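Local structure of Lon211 (Mycobacterium tuberculosis, 6VBK) at residues 24-28 and 100-105; 76-80 and 104-108; 143-147 and 159-165; 168-173 and 195-199. The protein is the N-terminal domain of an ATP-dependent Lon protease and probably helps the enzyme recognise and bind protein substrates for degradation. All coordinates share one frame. Residue numbers count along the deposited sequence, not the author numbering.

Contact 1 (24-28 and 100-105)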
loop_
_atom_site.group_PDB
_atom_site.type_symbol
_atom_site.label_atom_id
_atom_site.label_comp_id
_atom_site.label_asym_id
_atom_site.label_seq_id
_atom_site.Cartn_x
_atom_site.Cartn_y
_atom_site.Cartn_z
ATOM N N VAL B 24 -3.517 2.403 23.740
ATOM C CA VAL B 24 -2.512 3.463 23.446
ATOM C C VAL B 24 -2.951 4.185 22.170
ATOM O O VAL B 24 -2.975 3.547 21.104
ATOM C CB VAL B 24 -1.095 2.878 23.311
ATOM C CG1 VAL B 24 -0.075 3.958 22.997
ATOM C CG2 VAL B 24 -0.691 2.107 24.555
ATOM N N LEU B 25 -3.313 5.462 22.294
ATOM C CA LEU B 25 -3.736 6.252 21.152
ATOM C C LEU B 25 -2.569 7.058 20.605
ATOM O O LEU B 25 -1.570 7.272 21.298
ATOM C CB LEU B 25 -4.880 7.190 21.553
ATOM C CG LEU B 25 -6.163 6.504 22.025
ATOM C CD1 LEU B 25 -7.201 7.529 22.449
ATOM C CD2 LEU B 25 -6.715 5.599 20.935
ATOM N N PRO B 26 -2.648 7.499 19.349
ATOM C CA PRO B 26 -1.586 8.358 18.808
ATOM C C PRO B 26 -1.409 9.612 19.650
ATOM O O PRO B 26 -2.379 10.249 20.066
ATOM C CB PRO B 26 -2.084 8.688 17.398
ATOM C CG PRO B 26 -2.951 7.529 17.035
ATOM C CD PRO B 26 -3.623 7.111 18.313
ATOM N N GLY B 27 -0.148 9.958 19.910
ATOM C CA GLY B 27 0.181 11.090 20.745
ATOM C C GLY B 27 0.432 10.763 22.201
ATOM O O GLY B 27 0.876 11.644 22.947
ATOM N N MET B 28 0.165 9.532 22.630
ATOM C CA MET B 28 0.374 9.131 24.014
ATOM C C MET B 28 1.737 8.472 24.180
ATOM O O MET B 28 2.296 7.902 23.239
ATOM C CB MET B 28 -0.722 8.164 24.472
ATOM C CG MET B 28 -2.123 8.759 24.515
ATOM S SD MET B 28 -3.391 7.522 24.878
ATOM C CE MET B 28 -2.843 6.906 26.469
ATOM N N VAL B 100 6.986 3.421 25.221
ATOM C CA VAL B 100 6.485 3.428 23.853
ATOM C C VAL B 100 5.695 4.710 23.623
ATOM O O VAL B 100 5.013 5.209 24.527
ATOM C CB VAL B 100 5.625 2.182 23.548
ATOM C CG1 VAL B 100 4.326 2.200 24.346
ATOM C CG2 VAL B 100 5.343 2.073 22.054
ATOM N N ARG B 101 5.808 5.249 22.413
ATOM C CA ARG B 101 5.088 6.443 21.998
ATOM C C ARG B 101 4.161 6.085 20.846
ATOM O O ARG B 101 4.613 5.560 19.824
ATOM C CB ARG B 101 6.058 7.552 21.577
ATOM C CG ARG B 101 5.388 8.778 20.966
ATOM C CD ARG B 101 6.432 9.794 20.521
ATOM N NE ARG B 101 7.331 9.245 19.510
ATOM C CZ ARG B 101 7.183 9.426 18.201
ATOM N NH1 ARG B 101 6.173 10.151 17.741
ATOM N NH2 ARG B 101 8.047 8.886 17.352
ATOM N N GLY B 102 2.869 6.362 21.016
ATOM C CA GLY B 102 1.911 6.156 19.940
ATOM C C GLY B 102 2.049 7.206 18.851
ATOM O O GLY B 102 2.033 8.410 19.125
ATOM N N VAL B 103 2.160 6.749 17.605
ATOM C CA VAL B 103 2.445 7.618 16.463
ATOM C C VAL B 103 1.192 7.860 15.621
ATOM O O VAL B 103 0.757 9.002 15.455
ATOM C CB VAL B 103 3.593 7.043 15.601
ATOM C CG1 VAL B 103 3.876 7.933 14.385
ATOM C CG2 VAL B 103 4.853 6.858 16.431
ATOM N N SER B 104 0.605 6.796 15.072
ATOM C CA SER B 104 -0.508 6.951 14.141
ATOM C C SER B 104 -1.385 5.704 14.152
ATOM O O SER B 104 -1.005 4.652 14.673
ATOM C CB SER B 104 0.002 7.241 12.724
ATOM O OG SER B 104 0.892 6.228 12.282
ATOM N N ARG B 105 -2.569 5.832 13.557
ATOM C CA ARG B 105 -3.485 4.706 13.460
ATOM C C ARG B 105 -3.131 3.834 12.266
ATOM O O ARG B 105 -2.774 4.331 11.194
ATOM C CB ARG B 105 -4.929 5.194 13.348
ATOM C CG ARG B 105 -5.462 5.802 14.628
ATOM C CD ARG B 105 -6.867 6.343 14.453
ATOM N NE ARG B 105 -7.511 6.573 15.742
ATOM C CZ ARG B 105 -7.330 7.659 16.485
ATOM N NH1 ARG B 105 -6.521 8.624 16.070
ATOM N NH2 ARG B 105 -7.958 7.779 17.647
#

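Contact 2 (76-80 and 104-108)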
loop_
_atom_site.group_PDB
_atom_site.type_symbol
_atom_site.label_atom_id
_atom_site.label_comp_id
_atom_site.label_asym_id
_atom_site.label_seq_id
_atom_site.Cartn_x
_atom_site.Cartn_y
_atom_site.Cartn_z
ATOM N N TYR B 76 -8.828 -9.207 18.631
ATOM C CA TYR B 76 -7.936 -8.029 18.428
ATOM C C TYR B 76 -8.678 -6.940 17.641
ATOM O O TYR B 76 -9.365 -7.265 16.648
ATOM C CB TYR B 76 -6.740 -8.431 17.563
ATOM C CG TYR B 76 -5.681 -9.265 18.236
ATOM C CD1 TYR B 76 -5.878 -10.611 18.487
ATOM C CD2 TYR B 76 -4.463 -8.712 18.592
ATOM C CE1 TYR B 76 -4.899 -11.382 19.091
ATOM C CE2 TYR B 76 -3.473 -9.468 19.197
ATOM C CZ TYR B 76 -3.690 -10.809 19.446
ATOM O OH TYR B 76 -2.719 -11.559 20.042
ATOM N N ALA B 77 -8.416 -5.663 17.948
ATOM C CA ALA B 77 -9.132 -4.582 17.285
ATOM C C ALA B 77 -8.711 -4.481 15.821
ATOM O O ALA B 77 -7.616 -4.888 15.428
ATOM C CB ALA B 77 -8.883 -3.252 17.996
ATOM N N ASP B 78 -9.611 -3.929 15.003
ATOM C CA ASP B 78 -9.328 -3.758 13.582
ATOM C C ASP B 78 -8.300 -2.668 13.312
ATOM O O ASP B 78 -7.781 -2.592 12.191
ATOM C CB ASP B 78 -10.624 -3.453 12.825
ATOM C CG ASP B 78 -11.390 -2.290 13.424
ATOM O OD1 ASP B 78 -12.053 -2.488 14.464
ATOM O OD2 ASP B 78 -11.322 -1.176 12.863
ATOM N N VAL B 79 -7.990 -1.834 14.301
ATOM C CA VAL B 79 -7.004 -0.770 14.166
ATOM C C VAL B 79 -6.064 -0.832 15.360
ATOM O O VAL B 79 -6.515 -0.938 16.506
ATOM C CB VAL B 79 -7.668 0.618 14.067
ATOM C CG1 VAL B 79 -6.637 1.721 14.257
ATOM C CG2 VAL B 79 -8.372 0.775 12.729
ATOM N N GLY B 80 -4.760 -0.785 15.089
ATOM C CA GLY B 80 -3.753 -0.668 16.117
ATOM C C GLY B 80 -3.077 0.693 16.053
ATOM O O GLY B 80 -3.308 1.495 15.149
ATOM N N SER B 104 0.605 6.796 15.072
ATOM C CA SER B 104 -0.508 6.951 14.141
ATOM C C SER B 104 -1.385 5.704 14.152
ATOM O O SER B 104 -1.005 4.652 14.673
ATOM C CB SER B 104 0.002 7.241 12.724
ATOM O OG SER B 104 0.892 6.228 12.282
ATOM N N ARG B 105 -2.569 5.832 13.557
ATOM C CA ARG B 105 -3.485 4.706 13.460
ATOM C C ARG B 105 -3.131 3.834 12.266
ATOM O O ARG B 105 -2.774 4.331 11.194
ATOM C CB ARG B 105 -4.929 5.194 13.348
ATOM C CG ARG B 105 -5.462 5.802 14.628
ATOM C CD ARG B 105 -6.867 6.343 14.453
ATOM N NE ARG B 105 -7.511 6.573 15.742
ATOM C CZ ARG B 105 -7.330 7.659 16.485
ATOM N NH1 ARG B 105 -6.521 8.624 16.070
ATOM N NH2 ARG B 105 -7.958 7.779 17.647
ATOM N N VAL B 106 -3.223 2.521 12.461
ATOM C CA VAL B 106 -2.885 1.544 11.433
ATOM C C VAL B 106 -4.056 0.582 11.294
ATOM O O VAL B 106 -4.457 -0.058 12.275
ATOM C CB VAL B 106 -1.592 0.780 11.764
ATOM C CG1 VAL B 106 -1.262 -0.204 10.658
ATOM C CG2 VAL B 106 -0.438 1.749 11.978
ATOM N N ARG B 107 -4.607 0.483 10.085
ATOM C CA ARG B 107 -5.700 -0.443 9.817
ATOM C C ARG B 107 -5.139 -1.850 9.646
ATOM O O ARG B 107 -4.388 -2.114 8.701
ATOM C CB ARG B 107 -6.478 -0.015 8.575
ATOM C CG ARG B 107 -7.556 -1.001 8.153
ATOM C CD ARG B 107 -8.695 -0.304 7.426
ATOM N NE ARG B 107 -9.395 0.635 8.301
ATOM C CZ ARG B 107 -10.376 0.295 9.129
ATOM N NH1 ARG B 107 -10.780 -0.967 9.198
ATOM N NH2 ARG B 107 -10.954 1.213 9.890
ATOM N N ILE B 108 -5.508 -2.750 10.555
ATOM C CA ILE B 108 -4.947 -4.097 10.560
ATOM C C ILE B 108 -5.552 -4.898 9.416
ATOM O O ILE B 108 -6.778 -5.023 9.305
ATOM C CB ILE B 108 -5.188 -4.784 11.909
ATOM C CG1 ILE B 108 -4.418 -4.059 13.012
ATOM C CG2 ILE B 108 -4.786 -6.250 11.839
ATOM C CD1 ILE B 108 -4.565 -4.689 14.370
HETATM O O HOH W 1 -12.562 0.935 11.689
HETATM O O HOH W 2 -8.975 -3.319 9.956
#

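Contact 3 (143-147 and 159-165)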
loop_
_atom_site.group_PDB
_atom_site.type_symbol
_atom_site.label_atom_id
_atom_site.label_comp_id
_atom_site.label_asym_id
_atom_site.label_seq_id
_atom_site.Cartn_x
_atom_site.Cartn_y
_atom_site.Cartn_z
ATOM N N LYS B 143 -12.583 21.325 24.920
ATOM C CA LYS B 143 -11.619 21.794 25.909
ATOM C C LYS B 143 -12.315 22.259 27.182
ATOM O O LYS B 143 -11.832 22.005 28.290
ATOM C CB LYS B 143 -10.765 22.919 25.325
ATOM C CG LYS B 143 -9.712 22.446 24.338
ATOM C CD LYS B 143 -8.904 23.611 23.795
ATOM C CE LYS B 143 -7.853 23.131 22.813
ATOM N NZ LYS B 143 -7.067 24.255 22.234
ATOM N N GLY B 144 -13.457 22.937 27.042
ATOM C CA GLY B 144 -14.192 23.375 28.216
ATOM C C GLY B 144 -14.705 22.225 29.060
ATOM O O GLY B 144 -14.783 22.334 30.286
ATOM N N LEU B 145 -15.054 21.107 28.420
ATOM C CA LEU B 145 -15.547 19.950 29.160
ATOM C C LEU B 145 -14.421 19.270 29.931
ATOM O O LEU B 145 -14.557 18.982 31.126
ATOM C CB LEU B 145 -16.217 18.962 28.205
ATOM C CG LEU B 145 -17.290 19.526 27.271
ATOM C CD1 LEU B 145 -17.876 18.428 26.393
ATOM C CD2 LEU B 145 -18.383 20.221 28.065
ATOM N N VAL B 146 -13.297 19.004 29.260
ATOM C CA VAL B 146 -12.190 18.322 29.920
ATOM C C VAL B 146 -11.532 19.228 30.956
ATOM O O VAL B 146 -10.966 18.744 31.944
ATOM C CB VAL B 146 -11.177 17.815 28.874
ATOM C CG1 VAL B 146 -10.522 18.980 28.145
ATOM C CG2 VAL B 146 -10.130 16.922 29.525
ATOM N N SER B 147 -11.603 20.548 30.765
ATOM C CA SER B 147 -11.030 21.461 31.749
ATOM C C SER B 147 -11.776 21.381 33.075
ATOM O O SER B 147 -11.156 21.400 34.143
ATOM C CB SER B 147 -11.042 22.893 31.216
ATOM O OG SER B 147 -10.161 23.038 30.116
ATOM N N VAL B 159 -4.220 20.486 32.850
ATOM C CA VAL B 159 -5.181 21.381 32.213
ATOM C C VAL B 159 -4.490 22.583 31.585
ATOM O O VAL B 159 -5.020 23.175 30.640
ATOM C CB VAL B 159 -6.260 21.824 33.226
ATOM C CG1 VAL B 159 -5.696 22.825 34.224
ATOM C CG2 VAL B 159 -7.469 22.400 32.504
ATOM N N ASP B 160 -3.308 22.947 32.083
ATOM C CA ASP B 160 -2.528 24.018 31.468
ATOM C C ASP B 160 -2.226 23.705 30.006
ATOM O O ASP B 160 -2.462 24.534 29.120
ATOM C CB ASP B 160 -1.236 24.225 32.265
ATOM C CG ASP B 160 -0.250 25.151 31.573
ATOM O OD1 ASP B 160 -0.665 25.981 30.739
ATOM O OD2 ASP B 160 0.959 25.041 31.872
ATOM N N VAL B 161 -1.712 22.505 29.738
ATOM C CA VAL B 161 -1.281 22.157 28.388
ATOM C C VAL B 161 -2.462 21.716 27.529
ATOM O O VAL B 161 -2.505 22.002 26.328
ATOM C CB VAL B 161 -0.190 21.074 28.451
ATOM C CG1 VAL B 161 0.306 20.727 27.054
ATOM C CG2 VAL B 161 0.961 21.532 29.335
ATOM N N VAL B 162 -3.437 21.026 28.128
ATOM C CA VAL B 162 -4.545 20.467 27.356
ATOM C C VAL B 162 -5.305 21.566 26.621
ATOM O O VAL B 162 -5.664 21.413 25.446
ATOM C CB VAL B 162 -5.475 19.646 28.270
ATOM C CG1 VAL B 162 -6.762 19.290 27.543
ATOM C CG2 VAL B 162 -4.771 18.386 28.743
ATOM N N GLN B 163 -5.552 22.693 27.284
ATOM C CA GLN B 163 -6.266 23.783 26.627
ATOM C C GLN B 163 -5.380 24.593 25.687
ATOM O O GLN B 163 -5.863 25.561 25.091
ATOM C CB GLN B 163 -6.914 24.700 27.669
ATOM C CG GLN B 163 -5.953 25.387 28.613
ATOM C CD GLN B 163 -6.663 25.991 29.812
ATOM O OE1 GLN B 163 -7.797 25.626 30.123
ATOM N NE2 GLN B 163 -5.999 26.920 30.488
ATOM N N GLN B 164 -4.110 24.220 25.532
ATOM C CA GLN B 164 -3.231 24.816 24.535
ATOM C C GLN B 164 -3.008 23.907 23.334
ATOM O O GLN B 164 -2.309 24.303 22.395
ATOM C CB GLN B 164 -1.881 25.179 25.163
ATOM C CG GLN B 164 -1.957 26.283 26.202
ATOM C CD GLN B 164 -2.474 27.587 25.627
ATOM O OE1 GLN B 164 -2.096 27.985 24.524
ATOM N NE2 GLN B 164 -3.348 28.255 26.369
ATOM N N ILE B 165 -3.584 22.707 23.338
ATOM C CA ILE B 165 -3.391 21.750 22.251
ATOM C C ILE B 165 -4.145 22.259 21.025
ATOM O O ILE B 165 -5.377 22.309 21.018
ATOM C CB ILE B 165 -3.856 20.345 22.653
ATOM C CG1 ILE B 165 -3.007 19.817 23.812
ATOM C CG2 ILE B 165 -3.789 19.398 21.463
ATOM C CD1 ILE B 165 -3.418 18.443 24.301
#

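Contact 4 (168-173 and 195-199)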
loop_
_atom_site.group_PDB
_atom_site.type_symbol
_atom_site.label_atom_id
_atom_site.label_comp_id
_atom_site.label_asym_id
_atom_site.label_seq_id
_atom_site.Cartn_x
_atom_site.Cartn_y
_atom_site.Cartn_z
ATOM N N PRO B 168 -6.924 19.317 16.859
ATOM C CA PRO B 168 -8.081 18.614 17.440
ATOM C C PRO B 168 -7.902 17.109 17.521
ATOM O O PRO B 168 -8.483 16.474 18.410
ATOM C CB PRO B 168 -9.229 18.994 16.494
ATOM C CG PRO B 168 -8.774 20.249 15.820
ATOM C CD PRO B 168 -7.294 20.105 15.672
ATOM N N SER B 169 -7.121 16.514 16.617
ATOM C CA SER B 169 -6.907 15.071 16.665
ATOM C C SER B 169 -6.091 14.683 17.893
ATOM O O SER B 169 -6.429 13.726 18.599
ATOM C CB SER B 169 -6.220 14.597 15.384
ATOM O OG SER B 169 -6.071 13.189 15.374
ATOM N N THR B 170 -5.011 15.421 18.163
ATOM C CA THR B 170 -4.211 15.158 19.355
ATOM C C THR B 170 -5.021 15.400 20.623
ATOM O O THR B 170 -4.884 14.665 21.608
ATOM C CB THR B 170 -2.958 16.033 19.345
ATOM O OG1 THR B 170 -2.247 15.838 18.116
ATOM C CG2 THR B 170 -2.047 15.678 20.514
ATOM N N LEU B 171 -5.875 16.426 20.611
ATOM C CA LEU B 171 -6.722 16.708 21.767
ATOM C C LEU B 171 -7.680 15.558 22.046
ATOM O O LEU B 171 -7.884 15.177 23.205
ATOM C CB LEU B 171 -7.498 18.004 21.539
ATOM C CG LEU B 171 -8.586 18.350 22.556
ATOM C CD1 LEU B 171 -7.982 18.624 23.926
ATOM C CD2 LEU B 171 -9.408 19.538 22.076
ATOM N N ALA B 172 -8.284 14.995 20.999
ATOM C CA ALA B 172 -9.219 13.893 21.198
ATOM C C ALA B 172 -8.498 12.636 21.668
ATOM O O ALA B 172 -8.990 11.925 22.551
ATOM C CB ALA B 172 -9.996 13.622 19.910
ATOM N N ASP B 173 -7.324 12.355 21.101
ATOM C CA ASP B 173 -6.573 11.160 21.467
ATOM C C ASP B 173 -5.954 11.243 22.856
ATOM O O ASP B 173 -5.529 10.210 23.384
ATOM C CB ASP B 173 -5.485 10.890 20.428
ATOM C CG ASP B 173 -6.047 10.344 19.130
ATOM O OD1 ASP B 173 -7.129 9.721 19.172
ATOM O OD2 ASP B 173 -5.410 10.531 18.072
ATOM N N VAL B 195 -11.541 13.069 12.552
ATOM C CA VAL B 195 -11.412 13.811 13.802
ATOM C C VAL B 195 -12.750 14.404 14.231
ATOM O O VAL B 195 -13.021 14.532 15.432
ATOM C CB VAL B 195 -10.321 14.893 13.666
ATOM C CG1 VAL B 195 -10.677 15.889 12.570
ATOM C CG2 VAL B 195 -10.099 15.605 14.994
ATOM N N VAL B 196 -13.610 14.763 13.274
ATOM C CA VAL B 196 -14.916 15.319 13.621
ATOM C C VAL B 196 -15.745 14.295 14.384
ATOM O O VAL B 196 -16.400 14.622 15.381
ATOM C CB VAL B 196 -15.643 15.815 12.356
ATOM C CG1 VAL B 196 -17.146 15.869 12.584
ATOM C CG2 VAL B 196 -15.120 17.185 11.951
ATOM N N GLU B 197 -15.713 13.035 13.941
ATOM C CA GLU B 197 -16.471 11.991 14.622
ATOM C C GLU B 197 -15.951 11.750 16.034
ATOM O O GLU B 197 -16.740 11.619 16.976
ATOM C CB GLU B 197 -16.424 10.697 13.812
ATOM C CG GLU B 197 -17.196 10.728 12.506
ATOM C CD GLU B 197 -17.051 9.437 11.725
ATOM O OE1 GLU B 197 -15.967 9.207 11.146
ATOM O OE2 GLU B 197 -18.014 8.642 11.701
ATOM N N ARG B 198 -14.627 11.688 16.202
ATOM C CA ARG B 198 -14.058 11.389 17.514
ATOM C C ARG B 198 -14.410 12.467 18.530
ATOM O O ARG B 198 -14.878 12.165 19.635
ATOM C CB ARG B 198 -12.542 11.232 17.411
ATOM C CG ARG B 198 -12.091 10.003 16.650
ATOM C CD ARG B 198 -10.731 9.546 17.141
ATOM N NE ARG B 198 -9.767 10.639 17.197
ATOM C CZ ARG B 198 -9.028 11.034 16.168
ATOM N NH1 ARG B 198 -9.143 10.426 14.995
ATOM N NH2 ARG B 198 -8.174 12.037 16.310
ATOM N N LEU B 199 -14.174 13.733 18.181
ATOM C CA LEU B 199 -14.548 14.829 19.070
ATOM C C LEU B 199 -16.035 14.780 19.390
ATOM O O LEU B 199 -16.437 14.864 20.554
ATOM C CB LEU B 199 -14.169 16.170 18.439
ATOM C CG LEU B 199 -12.677 16.509 18.417
ATOM C CD1 LEU B 199 -12.406 17.668 17.476
ATOM C CD2 LEU B 199 -12.191 16.836 19.820
#

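Contact 1 (24-28 and 100-105)
Two backbone hydrogen bonds join the loop 24-28 to the strand 100-105, and both use G102. G27 N donates to G102 O at 2.8 Å with a nearly straight N-H...O angle of 169°, and G102 N donates to M28 O, also at 2.8 Å. M28 O additionally receives a CA-H...O contact from R101 CA at 3.4 Å. The loop can offer these groups because L25 to M28 form a type II beta turn, closed by M28 N to L25 O at 3.1 Å, with G27 at the third position and a positive phi of 95°. The turn thus leads into strand 29-33, which continues the antiparallel pairing with strand 96-112 in the beta-rich part of the Lon substrate-binding domain. The site exemplifies how a glycine on a strand admits a tight turn: at G102 an ideal CB would sit 2.5 Å from L25 O, a clash. Farther along the strand, P26 covers the backbone, with P26 CB 3.5 Å from V103 O, and P26 CD lies over one face of the R105 guanidinium. L25 CD2 is 4.1 Å from R105 NH2, which pairs with D173 and the V189 carbonyl, while R105 NE bonds that of L190.

Contact 2 (76-80 and 104-108)
An antiparallel beta hairpin, built from strands 79-88 and 96-112, illustrates here how a strand pair begins at its open end. The backbone ladder has three hydrogen bonds. G80 and V106 form a hydrogen-bonded pair, with G80 N to V106 O and V106 N to G80 O both 2.9 Å; beyond the non-hydrogen-bonded pair V79 and R107, I108 N donates to D78 O at 2.8 Å. Between these bonds V79 CA makes a CA-H...O contact of 3.3 Å with V106 O. Side-chain packing differs on the two faces. V79 and R107 share one, where V79 CG1 lies 4.0 Å from R105 CB and V79 CG2 covers one face of the R107 guanidinium. On the other, V106 meets L67 of strand 65-70. I108, which touches V69, packs against the backbone of A77 and G80, with I108 CD1 3.2 Å from A77 O and I108 CG1 3.9 Å from G80 N. D78 OD2 and R107 NH1 form a long salt bridge of 3.7 Å, reinforced by water 1, which donates to D78 OD2 and accepts from R107 NH2. Water 2 donates to D78 O at 2.6 Å and to I108 O at 2.9 Å.

Contact 3 (143-147 and 159-165)
In the helical part of the domain, helices 133-153 and 156-162 follow one another through a short connection and pack side by side as a helical hairpin. This contact lies near the point where the second helix ends. K143, first in the segment, sends its aliphatic chain across the gap, extended beyond CB with chi2 to chi4 all t. K143 NZ reaches carbonyls of the turn that follows the helix, donating to I165 O at 2.8 Å and weakly to Q163 O at 3.4 Å. The type I turn from V162 to I165, held by I165 N to V162 O at 3.2 Å, presents these oxygens to the ammonium group. L145 packs on helix 195-207. V146 returns to the interface, where V146 CG1 meets V162 CG1 at 3.8 Å; V162 also touches L150 and L171. S147 closes the segment: S147 OG donates to K143 O at 2.7 Å within its own helix and lies 3.7 Å from V159 CG2.

Contact 4 (168-173 and 195-199)
The apolar centre is formed by P168, L171 and A172 of the short helix 168-173 against V195 and L199, in the first turn of helix 195-207. P168 CB meets both L199 CD1 at 3.6 Å and V195 CG2 at 3.8 Å. L199 CD2 reaches A172 CB at 3.9 Å and, more loosely, L171 CD2 at 4.5 Å. The two short segments run in broadly the same direction, their axes 35° apart and 9.5 Å at closest approach, and the CA atoms of S169 and V195 are 5.5 Å apart. This is helix-helix packing within the helical part of the Lon N domain, and helix 133-153 covers the same apolar patch through L138 and Q136. At the polar edge R198 lies along helix 168-173. R198 NH2 donates to S169 OG at 2.6 Å and weakly to S169 O at 3.3 Å, while A172 CB lies 4.0 Å from R198 NE. D173 sits over one face of the guanidinium, D173 OD1 being 3.4 Å from R198 NE, so that this salt bridge acts by charge alone. R198 NH1 donates to T192 O instead, and D173 pairs most strongly with R105. The principle is that of a shared carboxylate: one acid balances two arginines, R105 and R198, whose like charges lie close together, and ties the helices electrostatically to the beta sheet.

Overall arrangement
Along the chain, contacts 1 and 2 both close on strand 96-112, before contacts 3 and 4 follow in turn in the helical region. Contacts 1 and 2 share S104 and R105, with centres about 11 Å apart, and both reach the same mixed sheet through strand 96-112. Contacts 3 and 4, their centres about 13 Å apart, pack together through L171, which meets K143, V162 and I165. Contact 1 touches contact 4, their centres also about 13 Å apart: a 2.6 Å salt bridge from R105 NH2 to D173 OD1, with L25 and P26 packing on D173, joins the sheet to the helical part of this probable substrate-binding domain. Contact 3 is farther out, about 27 Å from contact 2 between centres.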